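Side-chain contacts in trehalose-6-phosphate phosphatase (Cryptococcus neoformans, PDB 5DX9), which is a phosphatase-family member of the HAD clan that binds a magnesium ion and 6-O-phosphono-alpha-D-glucopyranose in a shared pocket: residues L22-Y27 / R195-E200; D205-A210 / R221-I226; G84-A87 / F92-Q95; N49-L54 / G78-L83; D13-A18 / C55-N60. All coordinates share one frame; numbering follows the deposited sequence.

Contact 1 of 5, residues L22-Y27 / R195-E200. Unlike the reference sequence in segment 22-27: Asn26 (reference Asp). With MG (magnesium ion), chain C; G6P (6-O-phosphono-alpha-D-glucopyranose), chain B.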
# COMPACT_ATOMS: atom_id res chain seq x y z
N LEU A 22 -2.36 13.55 -5.17
CA LEU A 22 -2.56 12.31 -4.43
C LEU A 22 -1.21 11.67 -4.13
O LEU A 22 -0.51 11.24 -5.05
CB LEU A 22 -3.46 11.35 -5.22
CG LEU A 22 -4.05 10.15 -4.48
CD1 LEU A 22 -4.82 10.59 -3.25
CD2 LEU A 22 -4.94 9.34 -5.41
N LEU A 23 -0.84 11.62 -2.86
CA LEU A 23 0.47 11.11 -2.47
C LEU A 23 0.33 9.83 -1.63
O LEU A 23 -0.14 9.87 -0.49
CB LEU A 23 1.25 12.17 -1.69
CG LEU A 23 1.43 13.52 -2.39
CD1 LEU A 23 2.27 14.47 -1.53
CD2 LEU A 23 2.04 13.33 -3.77
N LEU A 24 0.76 8.71 -2.21
CA LEU A 24 0.55 7.41 -1.59
C LEU A 24 1.86 6.72 -1.24
O LEU A 24 2.68 6.44 -2.12
CB LEU A 24 -0.28 6.53 -2.52
CG LEU A 24 -1.57 7.20 -3.00
CD1 LEU A 24 -2.26 6.38 -4.08
CD2 LEU A 24 -2.50 7.47 -1.83
N PHE A 25 2.06 6.45 0.04
CA PHE A 25 3.29 5.83 0.52
C PHE A 25 3.07 4.50 1.22
O PHE A 25 2.32 4.42 2.19
CB PHE A 25 4.02 6.77 1.49
CG PHE A 25 4.43 8.08 0.89
CD1 PHE A 25 5.67 8.23 0.31
CD2 PHE A 25 3.57 9.17 0.93
CE1 PHE A 25 6.05 9.44 -0.24
CE2 PHE A 25 3.94 10.38 0.39
CZ PHE A 25 5.18 10.52 -0.19
N ASN A 26 3.74 3.46 0.73
CA ASN A 26 3.90 2.23 1.51
C ASN A 26 4.78 2.56 2.70
O ASN A 26 5.44 3.60 2.70
CB ASN A 26 4.51 1.11 0.66
CG ASN A 26 4.68 -0.18 1.43
OD1 ASN A 26 5.80 -0.61 1.70
ND2 ASN A 26 3.58 -0.81 1.78
N TYR A 27 4.79 1.71 3.72
CA TYR A 27 5.63 2.02 4.87
C TYR A 27 6.92 1.21 4.91
O TYR A 27 7.99 1.73 4.62
CB TYR A 27 4.89 1.82 6.19
CG TYR A 27 5.75 2.28 7.34
CD1 TYR A 27 6.11 3.62 7.46
CD2 TYR A 27 6.24 1.39 8.29
CE1 TYR A 27 6.91 4.07 8.48
CE2 TYR A 27 7.04 1.83 9.34
CZ TYR A 27 7.37 3.17 9.42
OH TYR A 27 8.16 3.63 10.44
N ARG A 195 -7.74 2.82 -5.86
CA ARG A 195 -8.85 3.10 -6.76
C ARG A 195 -9.97 3.83 -6.03
O ARG A 195 -10.56 4.77 -6.57
CB ARG A 195 -9.37 1.81 -7.38
CG ARG A 195 -8.29 1.05 -8.15
CD ARG A 195 -8.81 0.53 -9.47
NE ARG A 195 -9.56 -0.71 -9.32
CZ ARG A 195 -9.00 -1.91 -9.29
NH1 ARG A 195 -7.69 -2.03 -9.40
NH2 ARG A 195 -9.76 -2.99 -9.16
N ARG A 196 -10.25 3.40 -4.81
CA ARG A 196 -11.18 4.12 -3.95
C ARG A 196 -10.76 5.58 -3.81
O ARG A 196 -11.57 6.49 -3.93
CB ARG A 196 -11.26 3.47 -2.57
CG ARG A 196 -11.97 4.32 -1.53
CD ARG A 196 -11.54 3.92 -0.12
NE ARG A 196 -12.11 4.80 0.89
CZ ARG A 196 -13.20 4.52 1.59
NH1 ARG A 196 -13.84 3.38 1.39
NH2 ARG A 196 -13.66 5.38 2.49
N LEU A 197 -9.47 5.79 -3.57
CA LEU A 197 -8.93 7.14 -3.40
C LEU A 197 -9.03 7.96 -4.68
O LEU A 197 -9.30 9.16 -4.63
CB LEU A 197 -7.48 7.08 -2.93
CG LEU A 197 -7.26 6.44 -1.56
CD1 LEU A 197 -5.89 6.79 -1.02
CD2 LEU A 197 -8.35 6.86 -0.59
N MSE A 198 -8.79 7.33 -5.83
CA MSE A 198 -8.93 8.02 -7.10
C MSE A 198 -10.38 8.41 -7.37
O MSE A 198 -10.66 9.51 -7.83
CB MSE A 198 -8.38 7.17 -8.26
CG MSE A 198 -6.86 7.21 -8.39
SE MSE A 198 -6.15 6.16 -9.88
CE MSE A 198 -6.84 4.40 -9.39
N TYR A 199 -11.30 7.50 -7.05
CA TYR A 199 -12.72 7.79 -7.22
C TYR A 199 -13.16 8.95 -6.33
O TYR A 199 -13.96 9.78 -6.74
CB TYR A 199 -13.57 6.55 -6.92
CG TYR A 199 -15.06 6.80 -7.07
CD1 TYR A 199 -15.69 6.64 -8.29
CD2 TYR A 199 -15.82 7.21 -5.98
CE1 TYR A 199 -17.05 6.87 -8.43
CE2 TYR A 199 -17.18 7.44 -6.11
CZ TYR A 199 -17.79 7.27 -7.34
OH TYR A 199 -19.14 7.50 -7.48
N GLU A 200 -12.61 8.99 -5.12
CA GLU A 200 -12.93 10.05 -4.18
C GLU A 200 -12.40 11.41 -4.62
O GLU A 200 -12.98 12.44 -4.30
CB GLU A 200 -12.37 9.73 -2.79
CG GLU A 200 -13.04 8.59 -2.06
CD GLU A 200 -12.43 8.37 -0.69
OE1 GLU A 200 -12.68 7.31 -0.08
OE2 GLU A 200 -11.69 9.26 -0.22
MG MG C . 6.51 -2.52 2.14
C1 G6P B . 5.93 -5.96 8.09
C2 G6P B . 4.80 -6.29 9.05
C3 G6P B . 3.94 -7.43 8.53
C4 G6P B . 3.35 -7.07 7.19
C5 G6P B . 4.33 -6.42 6.19
C6 G6P B . 3.64 -5.38 5.30
O1 G6P B . 6.92 -6.99 8.03
O2 G6P B . 5.35 -6.62 10.32
O3 G6P B . 2.84 -7.67 9.42
O4 G6P B . 2.81 -8.30 6.68
O5 G6P B . 5.42 -5.69 6.78
O6 G6P B . 4.14 -4.04 5.56
P G6P B . 4.09 -2.88 4.42
O1P G6P B . 3.94 -1.40 5.04
O2P G6P B . 5.35 -2.92 3.65
O3P G6P B . 2.84 -3.22 3.47
O HOH W 1 7.86 -4.10 2.37
O HOH W 2 5.00 -3.25 0.95
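Leu22 turns its CG opposite the backbone N (chi1 -166°), which sends CD2 out from strand 21-25 toward helix 190-200. Leu24 and Leu197 both keep CG beside the backbone N, and their ends slide past one another in opposite directions, with Leu24 CD2 3.6 Å from Leu197 CD1. Leu22 crosses the side chain of Met198, a selenomethionine, at about a right angle: its CD2 lies 4.1 Å from Met198 CG and 4.2 Å from Leu197 CB. The axes of residues 22-25 and 195-200 run antiparallel, at 166° and 10.5 Å apart at closest approach. Within the helix, Arg196 NE and Glu200 OE1, one turn apart, form a salt bridge at 2.8 Å.

Farther along the first segment, Asn26, where the reference sequence has Asp, uses both ends of its amide. Asn26 OD1 binds the magnesium ion at 2.1 Å, while Asn26 ND2 donates to O3P of 6-O-phosphono-alpha-D-glucopyranose at 3.0 Å; Asp28 and Asp212 complete the protein's share of the metal site. No hydrogen bond crosses between the segments: apolar packing holds one part of 22-27 against the helix, while metal and phosphate are met farther along it.

Contact 2 of 5, residues D205-A210 / R221-I226; sequences DLIFCA and RALRTI
Ile207 is the first residue of strand 206-211 to meet the helix, and it does so through two methyls. Its CG2 lies 3.7 Å from Leu223 CD2, and its CD1, at the end of the longer branch, is 4.0 Å from that same methyl. CG2 stands opposite the backbone N while CG1 lies beside it (chi1 -64°), which turns both CG2 and the CD1 end of the longer branch to the one leucine methyl; the side chains cross obliquely. Phe208 comes next and turns to the other face of the sheet, where its ring meets Phe298 edge-to-face. Cys209 returns to the helix side. Its CB presses on Leu223 CD1 at 3.4 Å, tighter than a usual carbon contact, and SG is 4.1 Å from that methyl. The leucine therefore divides its fork between two strand residues, CD2 mainly on Ile207 and CD1 mainly on Cys209.

Around Leu223 the backbone closes on Arg221 O, which accepts from Arg224 N, from Thr225 N and from Thr225 OG1, the hydroxyl at 3.2 Å coming from above the carbonyl plane. Val194 of helix 190-200 and Val270 of the neighbouring strand also touch Leu223.

Across the interface there are only carbon and sulfur contacts. One side chain, closely fitted between alternate residues of the strand, seats residues 221-226 on a buried sheet face through close apolar packing, with no polar bond between the segments.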
# COMPACT_ATOMS: atom_id res chain seq x y z
N ASP A 205 -4.45 15.70 -10.26
CA ASP A 205 -3.71 15.84 -11.52
C ASP A 205 -2.24 15.45 -11.35
O ASP A 205 -1.45 15.56 -12.29
CB ASP A 205 -3.82 17.28 -12.05
CG ASP A 205 -3.40 18.31 -11.03
OD1 ASP A 205 -3.30 17.96 -9.84
OD2 ASP A 205 -3.16 19.48 -11.42
N LEU A 206 -1.89 14.98 -10.16
CA LEU A 206 -0.57 14.40 -9.93
C LEU A 206 -0.69 13.27 -8.92
O LEU A 206 -1.16 13.48 -7.80
CB LEU A 206 0.43 15.44 -9.43
CG LEU A 206 1.85 14.92 -9.21
CD1 LEU A 206 2.55 14.70 -10.55
CD2 LEU A 206 2.65 15.87 -8.34
N ILE A 207 -0.29 12.07 -9.32
CA ILE A 207 -0.30 10.93 -8.40
C ILE A 207 1.10 10.39 -8.18
O ILE A 207 1.82 10.07 -9.12
CB ILE A 207 -1.20 9.79 -8.92
CG1 ILE A 207 -2.66 10.24 -8.98
CG2 ILE A 207 -1.07 8.57 -8.02
CD1 ILE A 207 -3.60 9.16 -9.45
N PHE A 208 1.49 10.31 -6.91
CA PHE A 208 2.72 9.62 -6.54
C PHE A 208 2.38 8.40 -5.70
O PHE A 208 1.56 8.48 -4.78
CB PHE A 208 3.68 10.53 -5.79
CG PHE A 208 4.96 9.86 -5.40
CD1 PHE A 208 6.03 9.82 -6.28
CD2 PHE A 208 5.09 9.25 -4.16
CE1 PHE A 208 7.21 9.20 -5.93
CE2 PHE A 208 6.27 8.62 -3.81
CZ PHE A 208 7.33 8.59 -4.69
N CYS A 209 3.00 7.27 -6.02
CA CYS A 209 2.78 6.02 -5.30
C CYS A 209 4.07 5.23 -5.23
O CYS A 209 4.70 4.97 -6.26
CB CYS A 209 1.68 5.19 -5.97
SG CYS A 209 1.27 3.61 -5.14
N ALA A 210 4.48 4.86 -4.02
CA ALA A 210 5.71 4.11 -3.83
C ALA A 210 5.50 2.85 -2.98
O ALA A 210 4.68 2.84 -2.06
CB ALA A 210 6.77 4.99 -3.20
N ARG A 221 -0.47 -1.52 -10.71
CA ARG A 221 -1.40 -1.98 -11.73
C ARG A 221 -2.64 -1.11 -11.79
O ARG A 221 -3.11 -0.75 -12.87
CB ARG A 221 -1.80 -3.44 -11.49
CG ARG A 221 -2.82 -3.96 -12.51
CD ARG A 221 -2.84 -5.47 -12.58
NE ARG A 221 -3.10 -6.07 -11.28
CZ ARG A 221 -2.24 -6.83 -10.62
NH1 ARG A 221 -1.05 -7.12 -11.14
NH2 ARG A 221 -2.57 -7.32 -9.43
N ALA A 222 -3.18 -0.76 -10.63
CA ALA A 222 -4.37 0.07 -10.56
C ALA A 222 -4.09 1.44 -11.18
O ALA A 222 -4.96 2.04 -11.80
CB ALA A 222 -4.84 0.22 -9.12
N LEU A 223 -2.86 1.92 -11.01
CA LEU A 223 -2.46 3.22 -11.55
C LEU A 223 -2.27 3.19 -13.06
O LEU A 223 -2.06 4.23 -13.68
CB LEU A 223 -1.18 3.71 -10.88
CG LEU A 223 -1.35 4.22 -9.46
CD1 LEU A 223 -0.01 4.65 -8.86
CD2 LEU A 223 -2.35 5.37 -9.44
N ARG A 224 -2.33 1.99 -13.64
CA ARG A 224 -2.22 1.83 -15.09
C ARG A 224 -3.57 1.55 -15.74
O ARG A 224 -3.91 2.14 -16.76
CB ARG A 224 -1.24 0.72 -15.42
CG ARG A 224 0.22 1.10 -15.21
CD ARG A 224 1.09 -0.14 -15.07
NE ARG A 224 0.91 -1.05 -16.19
CZ ARG A 224 1.75 -1.15 -17.21
NH1 ARG A 224 2.84 -0.38 -17.26
NH2 ARG A 224 1.51 -2.01 -18.19
N THR A 225 -4.34 0.65 -15.13
CA THR A 225 -5.56 0.15 -15.76
C THR A 225 -6.73 1.13 -15.73
O THR A 225 -7.81 0.83 -16.23
CB THR A 225 -6.02 -1.17 -15.11
OG1 THR A 225 -6.22 -0.98 -13.71
CG2 THR A 225 -4.99 -2.27 -15.34
N ILE A 226 -6.53 2.31 -15.14
CA ILE A 226 -7.53 3.37 -15.26
C ILE A 226 -7.52 3.91 -16.68
O ILE A 226 -8.50 4.49 -17.15
CB ILE A 226 -7.29 4.52 -14.27
CG1 ILE A 226 -5.86 5.04 -14.38
CG2 ILE A 226 -7.60 4.07 -12.86
CD1 ILE A 226 -5.61 6.30 -13.59

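Contact 3 of 5, residues G84-A87 / F92-Q95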
# COMPACT_ATOMS: atom_id res chain seq x y z
N GLY A 84 -4.09 10.17 6.05
CA GLY A 84 -4.93 9.00 5.93
C GLY A 84 -4.11 7.75 6.17
O GLY A 84 -2.90 7.75 5.97
N LEU A 85 -4.77 6.67 6.60
CA LEU A 85 -4.07 5.43 6.88
C LEU A 85 -4.86 4.21 6.42
O LEU A 85 -6.04 4.06 6.74
CB LEU A 85 -3.77 5.32 8.38
CG LEU A 85 -2.86 6.38 8.98
CD1 LEU A 85 -2.74 6.20 10.49
CD2 LEU A 85 -1.48 6.34 8.34
N SER A 86 -4.21 3.35 5.64
CA SER A 86 -4.82 2.10 5.21
C SER A 86 -4.00 0.94 5.78
O SER A 86 -2.79 0.87 5.59
CB SER A 86 -4.90 2.03 3.69
OG SER A 86 -5.65 0.90 3.27
N ALA A 87 -4.67 0.03 6.47
CA ALA A 87 -3.98 -1.03 7.19
C ALA A 87 -4.37 -2.41 6.70
O ALA A 87 -5.47 -2.62 6.20
CB ALA A 87 -4.24 -0.91 8.69
N PHE A 92 -8.66 -2.20 6.01
CA PHE A 92 -9.06 -1.09 6.87
C PHE A 92 -8.61 0.24 6.28
O PHE A 92 -7.55 0.32 5.66
CB PHE A 92 -8.50 -1.25 8.28
CG PHE A 92 -9.02 -2.45 9.00
CD1 PHE A 92 -10.34 -2.49 9.43
CD2 PHE A 92 -8.21 -3.53 9.27
CE1 PHE A 92 -10.83 -3.59 10.10
CE2 PHE A 92 -8.69 -4.64 9.94
CZ PHE A 92 -10.01 -4.67 10.35
N VAL A 93 -9.41 1.28 6.49
CA VAL A 93 -9.12 2.60 5.96
C VAL A 93 -9.52 3.71 6.94
O VAL A 93 -10.70 3.87 7.24
CB VAL A 93 -9.84 2.84 4.62
CG1 VAL A 93 -9.36 4.13 3.97
CG2 VAL A 93 -9.62 1.66 3.68
N LYS A 94 -8.54 4.45 7.43
CA LYS A 94 -8.82 5.62 8.26
C LYS A 94 -8.51 6.91 7.52
O LYS A 94 -7.36 7.31 7.41
CB LYS A 94 -8.02 5.57 9.56
CG LYS A 94 -8.15 6.84 10.38
CD LYS A 94 -6.94 7.06 11.28
CE LYS A 94 -6.92 8.47 11.84
NZ LYS A 94 -5.69 8.75 12.63
N GLN A 95 -9.56 7.56 7.01
CA GLN A 95 -9.41 8.83 6.30
C GLN A 95 -8.78 9.89 7.19
O GLN A 95 -8.78 9.76 8.42
CB GLN A 95 -10.76 9.31 5.79
CG GLN A 95 -11.51 8.29 4.96
CD GLN A 95 -12.86 8.81 4.48
OE1 GLN A 95 -13.52 8.18 3.66
NE2 GLN A 95 -13.26 9.96 5.01
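Strands 84-87 and 92-94 form a beta hairpin at one side of the main sheet, and their backbones pair antiparallel, with axes 4.6 Å apart. Leu85 and Lys94 make a hydrogen-bonded pair: Lys94 N reaches Leu85 O at 2.6 Å in a nearly straight bond (170°), and Leu85 N returns one to Lys94 O at 2.8 Å. Ala87 and Phe92 are the second such pair, with Ala87 N 3.0 Å from Phe92 O and Phe92 N 3.2 Å from Ala87 O.

Between them, Ser86 and Val93 form a non-hydrogen-bonded pair. Holding OG opposite its backbone N (chi1 -172°), Ser86 places its hydroxyl to donate to Phe92 O at 3.1 Å. That carbonyl is thus gripped twice, by a hydroxyl and by Ala87 N. Val93 CG2 closes in beside the hydroxyl at 4.1 Å from Ser86 OG. Both side chains of this pair touch Ile193 of helix 190-200.

The opposite face carries Leu85, Lys94, Ala87 and Phe92. There the extended Lys94 chain runs out to a salt bridge with Glu74. Paired with strand 60-65, strand 84-87 is the last parallel strand on this side of the Rossmann-like HAD sheet, and the hairpin adds 92-94 antiparallel to it.

Contact 4 of 5, residues N49-L54 / G78-L83; sequences NAIAAL and GHLDRL
Leu80, the loop's main contact with helix 45-56, lays its CG 3.8 Å above one face of the His79 ring, offset toward the rim. The ring stays back from the helix, and the leucine's two methyls do the touching. CD1 comes down on the helix backbone at Ala52, 3.7 Å from Ala52 CA, while CD2 lies 3.9 Å from Ala52 CB. With only a methyl as the side chain of Ala52, the branched tip comes close to the main chain.

Ile51 crosses Leu80 at about a right angle. Its CG2 is shared between the two loop leucines, at 4.1 Å from Leu80 CD1 and 4.2 Å from Leu83 CD2. Those leucines are the first and last residues of a type I beta turn, closed by Leu83 N to Leu80 O at 3.2 Å, and the turn brings both side chains round to the helix. Trp77 touches Ile51 and Leu83 as well.

No hydrogen bond spans the two segments. Residues 78-83 lead from helix 70-77 into strand 84-87, the returning link of a beta-alpha-beta crossover, and they lean here on the helix of the preceding crossover, as neighbouring units do in a Rossmann-like fold.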
# COMPACT_ATOMS: atom_id res chain seq x y z
N ASN A 49 9.02 14.43 9.73
CA ASN A 49 8.91 15.83 9.33
C ASN A 49 8.43 15.99 7.89
O ASN A 49 7.58 16.83 7.59
CB ASN A 49 10.24 16.55 9.51
CG ASN A 49 10.64 16.68 10.97
OD1 ASN A 49 9.82 16.50 11.87
ND2 ASN A 49 11.91 16.99 11.21
N ALA A 50 8.98 15.17 7.00
CA ALA A 50 8.66 15.24 5.58
C ALA A 50 7.17 14.98 5.32
O ALA A 50 6.49 15.78 4.68
CB ALA A 50 9.51 14.26 4.79
N ILE A 51 6.69 13.85 5.83
CA ILE A 51 5.28 13.48 5.68
C ILE A 51 4.37 14.53 6.30
O ILE A 51 3.29 14.81 5.78
CB ILE A 51 4.98 12.11 6.33
CG1 ILE A 51 5.89 11.03 5.74
CG2 ILE A 51 3.52 11.74 6.13
CD1 ILE A 51 5.63 10.73 4.28
N ALA A 52 4.81 15.10 7.42
CA ALA A 52 4.05 16.14 8.10
C ALA A 52 3.84 17.35 7.19
O ALA A 52 2.71 17.81 7.01
CB ALA A 52 4.75 16.55 9.38
N ALA A 53 4.93 17.85 6.62
CA ALA A 53 4.88 18.99 5.72
C ALA A 53 3.96 18.72 4.53
O ALA A 53 3.23 19.61 4.08
CB ALA A 53 6.27 19.35 5.24
N LEU A 54 4.00 17.49 4.02
CA LEU A 54 3.16 17.09 2.90
C LEU A 54 1.69 17.13 3.29
O LEU A 54 0.84 17.50 2.48
CB LEU A 54 3.53 15.69 2.42
CG LEU A 54 4.93 15.47 1.84
CD1 LEU A 54 5.06 14.04 1.31
CD2 LEU A 54 5.22 16.48 0.74
N GLY A 78 -0.57 8.45 13.97
CA GLY A 78 -1.87 8.94 14.38
C GLY A 78 -1.87 10.40 14.80
O GLY A 78 -2.92 11.03 14.87
N HIS A 79 -0.68 10.93 15.07
CA HIS A 79 -0.54 12.31 15.53
C HIS A 79 -0.66 13.32 14.38
O HIS A 79 -0.75 14.53 14.63
CB HIS A 79 0.80 12.49 16.24
CG HIS A 79 1.98 12.48 15.32
ND1 HIS A 79 2.48 11.32 14.76
CD2 HIS A 79 2.76 13.48 14.86
CE1 HIS A 79 3.51 11.61 14.00
NE2 HIS A 79 3.71 12.92 14.04
N LEU A 80 -0.65 12.83 13.15
CA LEU A 80 -0.84 13.71 11.99
C LEU A 80 -2.30 13.68 11.56
O LEU A 80 -2.78 12.69 11.01
CB LEU A 80 0.07 13.30 10.83
CG LEU A 80 1.56 13.61 11.03
CD1 LEU A 80 2.36 13.27 9.78
CD2 LEU A 80 1.76 15.06 11.42
N ASP A 81 -3.00 14.78 11.82
CA ASP A 81 -4.44 14.84 11.64
C ASP A 81 -4.87 14.69 10.19
O ASP A 81 -5.99 14.26 9.93
CB ASP A 81 -4.98 16.16 12.20
CG ASP A 81 -6.49 16.25 12.11
OD1 ASP A 81 -7.17 15.27 12.50
OD2 ASP A 81 -7.00 17.29 11.64
N ARG A 82 -4.01 15.06 9.25
CA ARG A 82 -4.38 15.04 7.84
C ARG A 82 -3.89 13.79 7.11
O ARG A 82 -4.17 13.61 5.92
CB ARG A 82 -3.86 16.30 7.14
CG ARG A 82 -4.58 17.59 7.52
CD ARG A 82 -5.83 17.80 6.68
NE ARG A 82 -6.99 17.09 7.21
CZ ARG A 82 -8.03 16.69 6.48
NH1 ARG A 82 -8.04 16.92 5.17
NH2 ARG A 82 -9.04 16.05 7.04
N LEU A 83 -3.16 12.93 7.81
CA LEU A 83 -2.62 11.72 7.20
C LEU A 83 -3.61 10.57 7.23
O LEU A 83 -3.94 10.04 8.29
CB LEU A 83 -1.33 11.30 7.89
CG LEU A 83 -0.73 10.00 7.37
CD1 LEU A 83 -0.40 10.11 5.89
CD2 LEU A 83 0.50 9.62 8.18

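Contact 5 of 5, residues D13-A18 / C55-N60; sequences DAYKKA and CKDPKN
Helix 8-17 gives out at Ala18, and Ala18 CA lies 8.2 Å from Lys59 CA, Lys59 being within the type I beta turn, Asp57 to Asn60, that follows helix 45-56. Tyr15 bridges the gap. With CG opposite the backbone N (chi1 -178°), its ring reaches out from the helix until Tyr15 OH takes a hydrogen bond from Asn60 ND2 at 2.9 Å. The bond is almost straight (174°), and the hydroxyl lies close to the amide plane. Ring and amide are turned 58° against each other, and the two side chains cross at about a right angle.

The second hydrogen of Asn60 ND2 is spent on Leu54 O, and Asn60 OD1 accepts from Arg21 NE, which fixes which way round the amide sits. Within the turn, Asp57 OD1 accepts from Lys59 N at 2.7 Å, from above the carboxylate plane: an Asx turn. Asp57 OD2 forms a salt bridge with Arg21.

Arg21 also makes a cation-pi contact with Tyr15. Every polar atom of the buried Asn60 amide therefore has a partner, and a single directional bond, backed by a shared arginine whose charge may polarise the ring, joins the last turn of helix 8-17 to the start of strand 60-65.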
# COMPACT_ATOMS: atom_id res chain seq x y z
N ASP A 13 8.87 19.62 -10.82
CA ASP A 13 8.16 20.63 -11.58
C ASP A 13 6.67 20.30 -11.70
O ASP A 13 5.82 21.20 -11.63
CB ASP A 13 8.79 20.80 -12.96
CG ASP A 13 10.13 21.52 -12.90
OD1 ASP A 13 10.23 22.52 -12.15
OD2 ASP A 13 11.07 21.10 -13.60
N ALA A 14 6.36 19.02 -11.86
CA ALA A 14 4.97 18.59 -11.93
C ALA A 14 4.28 18.83 -10.59
O ALA A 14 3.12 19.25 -10.54
CB ALA A 14 4.88 17.14 -12.32
N TYR A 15 5.01 18.58 -9.51
CA TYR A 15 4.48 18.78 -8.16
C TYR A 15 4.11 20.24 -7.92
O TYR A 15 3.10 20.55 -7.30
CB TYR A 15 5.50 18.32 -7.12
CG TYR A 15 5.03 18.44 -5.68
CD1 TYR A 15 4.54 17.34 -4.99
CD2 TYR A 15 5.10 19.65 -5.00
CE1 TYR A 15 4.12 17.44 -3.68
CE2 TYR A 15 4.69 19.77 -3.69
CZ TYR A 15 4.20 18.66 -3.03
OH TYR A 15 3.78 18.76 -1.73
N LYS A 16 4.95 21.14 -8.43
CA LYS A 16 4.73 22.57 -8.27
C LYS A 16 3.54 23.07 -9.08
O LYS A 16 2.82 23.97 -8.65
CB LYS A 16 6.00 23.34 -8.66
CG LYS A 16 7.16 23.16 -7.69
CD LYS A 16 8.50 23.27 -8.39
CE LYS A 16 8.68 24.62 -9.05
NZ LYS A 16 9.93 24.68 -9.87
N LYS A 17 3.33 22.48 -10.26
CA LYS A 17 2.26 22.90 -11.16
C LYS A 17 0.88 22.35 -10.78
O LYS A 17 -0.14 22.86 -11.23
CB LYS A 17 2.57 22.47 -12.59
CG LYS A 17 3.61 23.32 -13.31
CD LYS A 17 3.77 22.84 -14.75
CE LYS A 17 4.82 23.64 -15.51
NZ LYS A 17 5.10 23.03 -16.84
N ALA A 18 0.86 21.30 -9.96
CA ALA A 18 -0.37 20.56 -9.68
C ALA A 18 -1.34 21.32 -8.78
O ALA A 18 -0.94 22.04 -7.87
CB ALA A 18 -0.03 19.21 -9.06
N CYS A 55 1.40 16.76 4.53
CA CYS A 55 0.03 16.79 5.03
C CYS A 55 -0.43 18.22 5.30
O CYS A 55 -1.60 18.55 5.15
CB CYS A 55 -0.10 15.95 6.30
SG CYS A 55 0.12 14.17 6.04
N LYS A 56 0.52 19.07 5.69
CA LYS A 56 0.25 20.48 5.97
C LYS A 56 -0.31 21.21 4.75
O LYS A 56 -1.07 22.17 4.89
CB LYS A 56 1.53 21.17 6.45
CG LYS A 56 1.44 22.69 6.56
CD LYS A 56 0.89 23.13 7.91
CE LYS A 56 0.81 24.65 8.01
NZ LYS A 56 2.15 25.31 7.86
N ASP A 57 0.06 20.74 3.56
CA ASP A 57 -0.44 21.34 2.33
C ASP A 57 -1.85 20.85 2.02
O ASP A 57 -2.09 19.65 1.86
CB ASP A 57 0.50 21.01 1.16
CG ASP A 57 0.14 21.75 -0.12
OD1 ASP A 57 -0.97 22.33 -0.20
OD2 ASP A 57 0.97 21.75 -1.05
N PRO A 58 -2.81 21.79 1.94
CA PRO A 58 -4.20 21.48 1.58
C PRO A 58 -4.32 20.93 0.16
O PRO A 58 -5.33 20.32 -0.17
CB PRO A 58 -4.90 22.84 1.70
CG PRO A 58 -4.02 23.64 2.61
CD PRO A 58 -2.63 23.20 2.30
N LYS A 59 -3.31 21.16 -0.67
CA LYS A 59 -3.31 20.68 -2.04
C LYS A 59 -3.08 19.17 -2.09
O LYS A 59 -3.40 18.51 -3.08
CB LYS A 59 -2.23 21.40 -2.86
CG LYS A 59 -2.62 22.81 -3.28
CD LYS A 59 -1.42 23.62 -3.76
CE LYS A 59 -0.93 24.58 -2.68
NZ LYS A 59 0.21 25.43 -3.15
N ASN A 60 -2.54 18.62 -1.00
CA ASN A 60 -2.19 17.21 -0.94
C ASN A 60 -3.24 16.34 -0.25
O ASN A 60 -3.85 16.73 0.75
CB ASN A 60 -0.85 17.03 -0.22
CG ASN A 60 0.31 17.55 -1.03
OD1 ASN A 60 0.25 17.61 -2.26
ND2 ASN A 60 1.38 17.93 -0.35

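Overall arrangement
Contacts 1 and 2 pack neighbouring helices onto adjacent strands of the parallel sheet; both are buried and wholly apolar across their segments, and the strands are stitched together by backbone bonds between Leu22, Leu24 and Phe208. Contact 3, also buried, continues that sheet as a hairpin and relies on hydrogen bonds instead; Gln95 links it to contact 1 through Arg196. Contacts 4 and 5 both use helix 45-56 and lie farther from the chain's centre, 4 being partly exposed and apolar, 5 polar about a buried amide. Leu83 packing on Cys55 brings them together. Leu23, on the strand of contact 1, touches both Leu54 and Asn60.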